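Side-chain contacts in deoxyribodipyrimidine photo-lyase (Oryza sativa Japonica Group, PDB 3UMV), which repairs ultraviolet-damaged DNA by using light and a bound FAD to split cyclobutane pyrimidine dimers back into separate pyrimidines: residues Leu97-Ala102 and Gly245-Ile250; Lys304-His307 and Val313-Phe316; Gly436-Trp439 and Gly443-Asp446. One frame throughout, in Å; residues are numbered along the deposited sequence.

Contact 1: Leu97-Ala102 and Gly245-Ile250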
loop_
_atom_site.group_PDB
_atom_site.type_symbol
_atom_site.label_atom_id
_atom_site.label_comp_id
_atom_site.label_asym_id
_atom_site.label_seq_id
_atom_site.Cartn_x
_atom_site.Cartn_y
_atom_site.Cartn_z
ATOM N N LEU A 97 0.304 -1.753 15.247
ATOM C CA LEU A 97 -0.987 -1.590 15.904
ATOM C C LEU A 97 -0.848 -1.565 17.422
ATOM O O LEU A 97 -1.621 -0.903 18.104
ATOM C CB LEU A 97 -1.956 -2.697 15.492
ATOM C CG LEU A 97 -2.773 -2.554 14.215
ATOM C CD1 LEU A 97 -3.900 -3.584 14.234
ATOM C CD2 LEU A 97 -3.326 -1.145 14.095
ATOM N N ARG A 98 0.146 -2.279 17.947
ATOM C CA ARG A 98 0.430 -2.247 19.380
ATOM C C ARG A 98 0.773 -0.823 19.829
ATOM O O ARG A 98 0.314 -0.367 20.879
ATOM C CB ARG A 98 1.577 -3.209 19.711
ATOM C CG ARG A 98 2.067 -3.150 21.138
ATOM C CD ARG A 98 3.180 -4.161 21.336
ATOM N NE ARG A 98 3.247 -4.626 22.709
ATOM C CZ ARG A 98 3.919 -5.710 23.068
ATOM N NH1 ARG A 98 3.941 -6.102 24.339
ATOM N NH2 ARG A 98 4.563 -6.404 22.136
ATOM N N ARG A 99 1.584 -0.138 19.028
ATOM C CA ARG A 99 1.955 1.250 19.285
ATOM C C ARG A 99 0.737 2.161 19.194
ATOM O O ARG A 99 0.517 3.020 20.052
ATOM C CB ARG A 99 3.018 1.709 18.280
ATOM C CG ARG A 99 4.373 1.025 18.428
ATOM C CD ARG A 99 4.972 1.295 19.800
ATOM N NE ARG A 99 4.956 2.721 20.110
ATOM C CZ ARG A 99 5.955 3.560 19.857
ATOM N NH1 ARG A 99 7.069 3.120 19.289
ATOM N NH2 ARG A 99 5.837 4.841 20.175
ATOM N N LEU A 100 -0.053 1.970 18.143
ATOM C CA LEU A 100 -1.263 2.766 17.933
ATOM C C LEU A 100 -2.258 2.614 19.088
ATOM O O LEU A 100 -2.851 3.593 19.555
ATOM C CB LEU A 100 -1.913 2.388 16.594
ATOM C CG LEU A 100 -3.132 3.200 16.143
ATOM C CD1 LEU A 100 -3.269 3.226 14.623
ATOM C CD2 LEU A 100 -4.384 2.629 16.760
ATOM N N ALA A 101 -2.435 1.380 19.552
ATOM C CA ALA A 101 -3.325 1.114 20.671
ATOM C C ALA A 101 -2.866 1.882 21.909
ATOM O O ALA A 101 -3.687 2.393 22.663
ATOM C CB ALA A 101 -3.397 -0.386 20.942
ATOM N N ALA A 102 -1.552 1.980 22.101
ATOM C CA ALA A 102 -0.995 2.723 23.230
ATOM C C ALA A 102 -1.272 4.218 23.098
ATOM O O ALA A 102 -1.645 4.876 24.059
ATOM C CB ALA A 102 0.504 2.467 23.360
ATOM N N GLY A 245 5.117 1.758 12.553
ATOM C CA GLY A 245 4.278 2.672 13.310
ATOM C C GLY A 245 4.443 4.136 12.952
ATOM O O GLY A 245 5.379 4.512 12.240
ATOM N N GLU A 246 3.531 4.957 13.462
ATOM C CA GLU A 246 3.522 6.399 13.202
ATOM C C GLU A 246 4.817 7.091 13.611
ATOM O O GLU A 246 5.370 7.882 12.848
ATOM C CB GLU A 246 2.369 7.078 13.942
ATOM C CG GLU A 246 0.982 6.647 13.520
ATOM C CD GLU A 246 -0.102 7.530 14.134
ATOM O OE1 GLU A 246 -0.770 7.079 15.092
ATOM O OE2 GLU A 246 -0.284 8.674 13.659
ATOM N N GLU A 247 5.280 6.808 14.821
ATOM C CA GLU A 247 6.441 7.495 15.376
ATOM C C GLU A 247 7.677 7.246 14.506
ATOM O O GLU A 247 8.383 8.182 14.140
ATOM C CB GLU A 247 6.660 7.050 16.824
ATOM C CG GLU A 247 7.751 7.785 17.572
ATOM C CD GLU A 247 7.632 7.601 19.075
ATOM O OE1 GLU A 247 6.487 7.608 19.581
ATOM O OE2 GLU A 247 8.674 7.441 19.747
ATOM N N ALA A 248 7.930 5.986 14.162
ATOM C CA ALA A 248 9.075 5.643 13.323
ATOM C C ALA A 248 8.904 6.163 11.898
ATOM O O ALA A 248 9.891 6.468 11.224
ATOM C CB ALA A 248 9.303 4.132 13.310
ATOM N N ALA A 249 7.654 6.260 11.441
ATOM C CA ALA A 249 7.376 6.708 10.071
ATOM C C ALA A 249 7.719 8.188 9.890
ATOM O O ALA A 249 8.332 8.590 8.897
ATOM C CB ALA A 249 5.896 6.447 9.697
ATOM N N ILE A 250 7.311 8.999 10.852
ATOM C CA ILE A 250 7.606 10.424 10.802
ATOM C C ILE A 250 9.104 10.648 10.905
ATOM O O ILE A 250 9.646 11.525 10.235
ATOM C CB ILE A 250 6.830 11.196 11.881
ATOM C CG1 ILE A 250 5.331 11.036 11.634
ATOM C CG2 ILE A 250 7.222 12.672 11.880
ATOM C CD1 ILE A 250 4.475 11.320 12.847
#
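Arg99 and Glu247 reach for one another across the gap between two helices, and their salt bridge is the one close touch here. Arg99 NH2 lies 2.9 Å from Glu247 OE1, but the N-H points poorly at the oxygen (128°), so the hydrogen bond within the pair is weak. The carboxylate comes to the edge of the guanidinium with the two planes almost perpendicular, 87° apart; Glu247 OE2 stays 3.9 Å from Arg99 NH2, so there is no two-pronged grip. The arginine folds back on itself, bent at both chi2 and chi3, which brings NH2 over to the glutamate, whereas the Glu247 chain runs out extended to meet it. Both residues are exposed. Arg99 was modelled in two conformers, and the bridge described is that of one of them; whether the other keeps it is left open.

On the inner side it is the backbones that draw near. Gly245, the N-cap of helix 246-254, brings its CA to 6.6 Å from Arg99 CA; at its backbone angles a CB would run into the preceding carbonyl oxygen and would also face Arg99 CB. Next to it, Leu100 CD1 comes no nearer than 4.6 Å to Glu246 OE1, and both side chains turn to the loop at Leu50-Ala51: Leu100 packs on Leu50, and also on Phe111 of strand 111-114, while the two Glu246 carboxylate oxygens take the backbone N-H groups of Leu50 and Ala51.

Helix 87-106 links the adjacent parallel strands 70-75 and 111-114 in a beta-alpha-beta crossover, the building unit of the photolyase/cryptochrome alpha/beta domain, and here its outer turn meets the start of a helix from much later in the chain.

Contact 2: Lys304-His307 and Val313-Phe316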
loop_
_atom_site.group_PDB
_atom_site.type_symbol
_atom_site.label_atom_id
_atom_site.label_comp_id
_atom_site.label_asym_id
_atom_site.label_seq_id
_atom_site.Cartn_x
_atom_site.Cartn_y
_atom_site.Cartn_z
ATOM N N LYS A 304 6.960 21.996 1.717
ATOM C CA LYS A 304 7.660 22.917 2.610
ATOM C C LYS A 304 9.156 22.960 2.366
ATOM O O LYS A 304 9.831 23.888 2.823
ATOM C CB LYS A 304 7.369 22.596 4.076
ATOM C CG LYS A 304 5.995 23.053 4.509
ATOM C CD LYS A 304 5.367 22.107 5.510
ATOM C CE LYS A 304 5.968 22.272 6.885
ATOM N NZ LYS A 304 5.229 21.412 7.848
ATOM N N CYS A 305 9.693 21.979 1.647
ATOM C CA CYS A 305 11.121 22.051 1.343
ATOM C C CYS A 305 11.445 22.091 -0.157
ATOM O O CYS A 305 12.601 21.988 -0.556
ATOM C CB CYS A 305 11.912 20.973 2.091
ATOM S SG CYS A 305 11.469 19.317 1.691
ATOM N N ARG A 306 10.424 22.298 -0.981
ATOM C CA ARG A 306 10.617 22.364 -2.426
ATOM C C ARG A 306 11.630 23.438 -2.855
ATOM O O ARG A 306 12.385 23.228 -3.806
ATOM C CB ARG A 306 9.272 22.580 -3.122
ATOM C CG ARG A 306 9.256 22.224 -4.599
ATOM C CD ARG A 306 9.560 23.413 -5.465
ATOM N NE ARG A 306 9.544 23.075 -6.882
ATOM C CZ ARG A 306 9.790 23.937 -7.864
ATOM N NH1 ARG A 306 10.078 25.198 -7.584
ATOM N NH2 ARG A 306 9.757 23.531 -9.131
ATOM N N HIS A 307 11.643 24.574 -2.159
ATOM C CA HIS A 307 12.498 25.698 -2.526
ATOM C C HIS A 307 13.974 25.350 -2.391
ATOM O O HIS A 307 14.825 25.965 -3.030
ATOM C CB HIS A 307 12.181 26.919 -1.659
ATOM C CG HIS A 307 12.246 26.641 -0.190
ATOM N ND1 HIS A 307 13.158 27.249 0.645
ATOM C CD2 HIS A 307 11.529 25.797 0.588
ATOM C CE1 HIS A 307 12.993 26.796 1.876
ATOM N NE2 HIS A 307 12.007 25.920 1.869
ATOM N N VAL A 313 12.452 17.460 -5.357
ATOM C CA VAL A 313 11.143 17.456 -4.725
ATOM C C VAL A 313 10.033 17.234 -5.752
ATOM O O VAL A 313 9.121 16.453 -5.510
ATOM C CB VAL A 313 10.889 18.732 -3.913
ATOM C CG1 VAL A 313 9.404 18.856 -3.579
ATOM C CG2 VAL A 313 11.732 18.708 -2.646
ATOM N N ASP A 314 10.113 17.915 -6.893
ATOM C CA ASP A 314 9.153 17.688 -7.972
ATOM C C ASP A 314 9.097 16.207 -8.383
ATOM O O ASP A 314 8.018 15.648 -8.585
ATOM C CB ASP A 314 9.472 18.572 -9.182
ATOM C CG ASP A 314 9.121 20.041 -8.946
ATOM O OD1 ASP A 314 9.243 20.851 -9.895
ATOM O OD2 ASP A 314 8.709 20.377 -7.818
ATOM N N ALA A 315 10.263 15.578 -8.498
ATOM C CA ALA A 315 10.341 14.183 -8.902
ATOM C C ALA A 315 9.762 13.258 -7.831
ATOM O O ALA A 315 9.045 12.308 -8.138
ATOM C CB ALA A 315 11.782 13.816 -9.215
ATOM N N PHE A 316 10.073 13.546 -6.574
ATOM C CA PHE A 316 9.504 12.820 -5.441
ATOM C C PHE A 316 7.969 12.892 -5.435
ATOM O O PHE A 316 7.295 11.869 -5.351
ATOM C CB PHE A 316 10.073 13.371 -4.137
ATOM C CG PHE A 316 9.521 12.712 -2.899
ATOM C CD1 PHE A 316 8.827 13.457 -1.960
ATOM C CD2 PHE A 316 9.704 11.355 -2.671
ATOM C CE1 PHE A 316 8.323 12.868 -0.809
ATOM C CE2 PHE A 316 9.205 10.758 -1.514
ATOM C CZ PHE A 316 8.504 11.523 -0.590
#
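Arg306 and Val313 bring their backbones to 5.4 Å, CA to CA, where the chain turns between two helices: residues 304-307 lie at the weakly bonded C-terminal end of helix 295-305, and 313-316 lie near the start of helix 310-333. Only a short connection separates them, so the side chains meet at close quarters. The CB of Val313 is directed toward the other segment; CG1 rests against Arg306 CG at 3.5 Å, and CG2 sits near Cys305, 4.4 Å from SG. Beyond this apolar contact, Arg306 bends at chi2 (-93°) and lays the flank of its guanidinium along Asp314. The grip is side-on and double: NE bonds OD2 of Asp314 at 3.0 Å, and NH2 bonds OD1 of the same aspartate at 2.8 Å. Both bonds are nearly straight and use the syn side of the carboxylate, whose plane is turned 28° from that of the guanidinium. An alanine at Arg306 would remove both donors and the CG methylene that rests on Val313 CG1, which would probably leave the Asp314 carboxylate freer to turn, with Lys311 as a weak, distant partner. Further in, Val313 packs on Ala302 of helix 295-305 and on Ile265, while Phe316, one turn on in helix 310-333, also meets Ala302, meets the Phe260 ring with planes about 50° apart and touches the FAD; the salt bridge lies at the junction of helices 295-305 and 310-333.

Contact 3: Gly436-Trp439 and Gly443-Asp446. With FAD (flavin-adenine dinucleotide), chain I; EDO (1,2-ethanediol), chain D.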
loop_
_atom_site.group_PDB
_atom_site.type_symbol
_atom_site.label_atom_id
_atom_site.label_comp_id
_atom_site.label_asym_id
_atom_site.label_seq_id
_atom_site.Cartn_x
_atom_site.Cartn_y
_atom_site.Cartn_z
ATOM N N GLY A 436 2.654 -2.362 -10.492
ATOM C CA GLY A 436 4.061 -2.510 -10.856
ATOM C C GLY A 436 4.304 -3.743 -11.719
ATOM O O GLY A 436 4.992 -3.680 -12.744
ATOM N N CYS A 437 3.727 -4.867 -11.313
ATOM C CA CYS A 437 3.852 -6.112 -12.083
ATOM C C CYS A 437 3.184 -5.957 -13.447
ATOM O O CYS A 437 3.741 -6.392 -14.474
ATOM C CB CYS A 437 3.250 -7.287 -11.307
ATOM S SG CYS A 437 4.201 -7.716 -9.824
ATOM N N MET A 438 2.001 -5.330 -13.457
ATOM C CA MET A 438 1.302 -5.075 -14.713
ATOM C C MET A 438 2.063 -4.098 -15.612
ATOM O O MET A 438 2.041 -4.232 -16.829
ATOM C CB MET A 438 -0.120 -4.575 -14.460
ATOM C CG MET A 438 -1.032 -5.599 -13.845
ATOM S SD MET A 438 -1.701 -6.785 -15.041
ATOM C CE MET A 438 -2.969 -5.771 -15.834
ATOM N N TRP A 439 2.721 -3.103 -15.026
ATOM C CA TRP A 439 3.509 -2.184 -15.856
ATOM C C TRP A 439 4.617 -2.972 -16.559
ATOM O O TRP A 439 4.871 -2.814 -17.752
ATOM C CB TRP A 439 4.116 -1.071 -14.993
ATOM C CG TRP A 439 4.953 -0.073 -15.756
ATOM C CD1 TRP A 439 4.537 1.127 -16.273
ATOM C CD2 TRP A 439 6.354 -0.174 -16.061
ATOM N NE1 TRP A 439 5.587 1.764 -16.892
ATOM C CE2 TRP A 439 6.711 0.989 -16.774
ATOM C CE3 TRP A 439 7.331 -1.136 -15.807
ATOM C CZ2 TRP A 439 8.007 1.209 -17.235
ATOM C CZ3 TRP A 439 8.626 -0.911 -16.264
ATOM C CH2 TRP A 439 8.944 0.248 -16.970
ATOM N N GLY A 443 2.770 -3.903 -19.899
ATOM C CA GLY A 443 2.902 -2.535 -20.364
ATOM C C GLY A 443 1.859 -1.558 -19.842
ATOM O O GLY A 443 1.609 -0.532 -20.455
ATOM N N LEU A 444 1.243 -1.877 -18.705
ATOM C CA LEU A 444 0.220 -1.009 -18.130
ATOM C C LEU A 444 0.828 0.359 -17.844
ATOM O O LEU A 444 1.929 0.447 -17.311
ATOM C CB LEU A 444 -0.329 -1.624 -16.836
ATOM C CG LEU A 444 -1.433 -0.829 -16.118
ATOM C CD1 LEU A 444 -2.637 -0.646 -17.027
ATOM C CD2 LEU A 444 -1.849 -1.466 -14.794
ATOM N N HIS A 445 0.112 1.414 -18.232
ATOM C CA HIS A 445 0.544 2.807 -18.014
ATOM C C HIS A 445 1.812 3.177 -18.787
ATOM O O HIS A 445 2.387 4.245 -18.559
ATOM C CB HIS A 445 0.765 3.118 -16.534
ATOM C CG HIS A 445 -0.402 2.807 -15.652
ATOM N ND1 HIS A 445 -1.713 3.046 -16.013
ATOM C CD2 HIS A 445 -0.444 2.290 -14.397
ATOM C CE1 HIS A 445 -2.512 2.684 -15.022
ATOM N NE2 HIS A 445 -1.765 2.224 -14.032
ATOM N N ASP A 446 2.263 2.280 -19.666
ATOM C CA ASP A 446 3.426 2.526 -20.516
ATOM C C ASP A 446 3.015 2.675 -21.972
ATOM O O ASP A 446 1.891 2.313 -22.356
ATOM C CB ASP A 446 4.375 1.335 -20.413
ATOM C CG ASP A 446 5.811 1.680 -20.765
ATOM O OD1 ASP A 446 6.668 0.796 -20.574
ATOM O OD2 ASP A 446 6.095 2.817 -21.217
HETATM P PA FAD I . 10.620 6.173 -3.486
HETATM O O1A FAD I . 11.370 6.273 -4.779
HETATM O O2A FAD I . 11.220 6.958 -2.352
HETATM O O5B FAD I . 9.105 6.612 -3.755
HETATM C C5B FAD I . 8.326 7.259 -2.771
HETATM C C4B FAD I . 6.877 6.770 -2.851
HETATM O O4B FAD I . 6.307 7.000 -4.131
HETATM C C3B FAD I . 6.774 5.270 -2.652
HETATM O O3B FAD I . 6.766 4.928 -1.286
HETATM C C2B FAD I . 5.453 4.980 -3.301
HETATM O O2B FAD I . 4.405 5.397 -2.446
HETATM C C1B FAD I . 5.469 5.920 -4.479
HETATM N N9A FAD I . 5.973 5.244 -5.686
HETATM C C8A FAD I . 7.259 5.215 -6.157
HETATM N N7A FAD I . 7.262 4.488 -7.299
HETATM C C5A FAD I . 5.998 4.042 -7.547
HETATM C C6A FAD I . 5.411 3.269 -8.556
HETATM N N6A FAD I . 6.096 2.865 -9.626
HETATM N N1A FAD I . 4.062 2.998 -8.515
HETATM C C2A FAD I . 3.292 3.495 -7.488
HETATM N N3A FAD I . 3.870 4.252 -6.493
HETATM C C4A FAD I . 5.193 4.527 -6.535
HETATM N N1 FAD I . 5.159 -0.384 -4.643
HETATM C C2 FAD I . 4.552 -0.693 -3.461
HETATM O O2 FAD I . 4.265 0.237 -2.707
HETATM N N3 FAD I . 4.250 -2.007 -3.147
HETATM C C4 FAD I . 4.577 -3.030 -4.018
HETATM O O4 FAD I . 4.311 -4.202 -3.732
HETATM C C4X FAD I . 5.185 -2.705 -5.224
HETATM N N5 FAD I . 5.547 -3.676 -6.128
HETATM C C5X FAD I . 6.132 -3.332 -7.330
HETATM C C6 FAD I . 6.467 -4.328 -8.258
HETATM C C7 FAD I . 7.065 -3.982 -9.474
HETATM C C7M FAD I . 7.402 -5.070 -10.459
HETATM C C8 FAD I . 7.332 -2.638 -9.747
HETATM C C8M FAD I . 7.975 -2.206 -11.031
HETATM C C9 FAD I . 7.008 -1.665 -8.817
HETATM C C9A FAD I . 6.409 -2.008 -7.618
HETATM N N10 FAD I . 6.093 -1.031 -6.697
HETATM C C10 FAD I . 5.479 -1.390 -5.521
HETATM C "C1'" FAD I . 6.377 0.442 -6.955
HETATM C "C2'" FAD I . 7.774 0.922 -6.449
HETATM O "O2'" FAD I . 8.864 0.077 -6.836
HETATM C "C3'" FAD I . 7.854 1.118 -4.924
HETATM O "O3'" FAD I . 6.772 1.905 -4.502
HETATM C "C4'" FAD I . 9.148 1.794 -4.466
HETATM O "O4'" FAD I . 10.261 1.020 -4.872
HETATM C "C5'" FAD I . 9.094 1.945 -2.947
HETATM O "O5'" FAD I . 10.312 2.310 -2.344
HETATM P P FAD I . 10.468 3.781 -1.722
HETATM O O1P FAD I . 9.314 4.096 -0.790
HETATM O O2P FAD I . 11.810 3.895 -1.048
HETATM O O3P FAD I . 10.445 4.597 -3.113
HETATM C C1 EDO D . 3.144 6.402 -22.128
HETATM O O1 EDO D . 4.288 7.084 -22.470
HETATM C C2 EDO D . 2.804 6.189 -20.819
HETATM O O2 EDO D . 3.718 6.353 -19.798
HETATM O O HOH W 1 6.661 -1.663 -19.588
HETATM O O HOH W 2 5.754 4.164 -18.277
#
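A type II beta turn, Gly443 to Asp446, ends helix 431-442 and folds back over its last turns, where Leu444 meets Met438 and Asp446 meets Trp439. Gly443 leaves the helix with positive phi, and the turn is closed by Asp446 N bonding Gly443 O. Leu444 N reaches back to Met438 O at 3.1 Å, a nearly straight bond whose donor stands above the carbonyl plane, while Leu444 CD2 packs on Met438 CB at 3.6 Å. Phe330 of helix 310-333 covers both side chains.

The indole is the larger surface. With CG anti to the backbone N (chi1 180°), Trp439 swings its ring alongside the turn. The Asp446 carboxylate lies almost parallel to the indole, planes 9° apart, and its OD1 hangs above one face toward the rim, 3.6 Å from Trp439 CZ2. That oxygen's strong partner is Arg459 NE, in a salt bridge, and Arg459 also touches the indole. A water over the centre of the same ring face is placed to donate to Trp439 O and to Asp446 OD1, linking the helix to the turn, though other acceptors compete for its protons. A second water, in the plane at the ring's edge, accepts from Trp439 NE1 at 2.8 Å, so the indole N-H is satisfied.

At the other end of the helical segment is the flavin. Cys437 packs on helix 410-424, and Gly436 lets the helix come right against the isoalloxazine: its CA is 3.5 Å from FAD C8, and a CB there would run into FAD C9.

How the contacts relate
The three contacts do not touch and follow one another along the chain. Contacts 2 and 3 both border the FAD, with centres 26 Å apart and nearest atoms about 14 Å apart: Phe316 of contact 2 touches the cofactor, though its Val313 side chain stands about 12 Å off, while Gly436 of contact 3 lies on the flavin ring. Helix 310-333 joins them, since it carries Val313-Phe316 near its start and Phe330, which packs on Leu444, near its end. Contact 1 is remote, at the surface, with its centre 33 Å from that of contact 3 on opposite sides of the chain's centre; its nearest atoms are about 10 Å from contact 2.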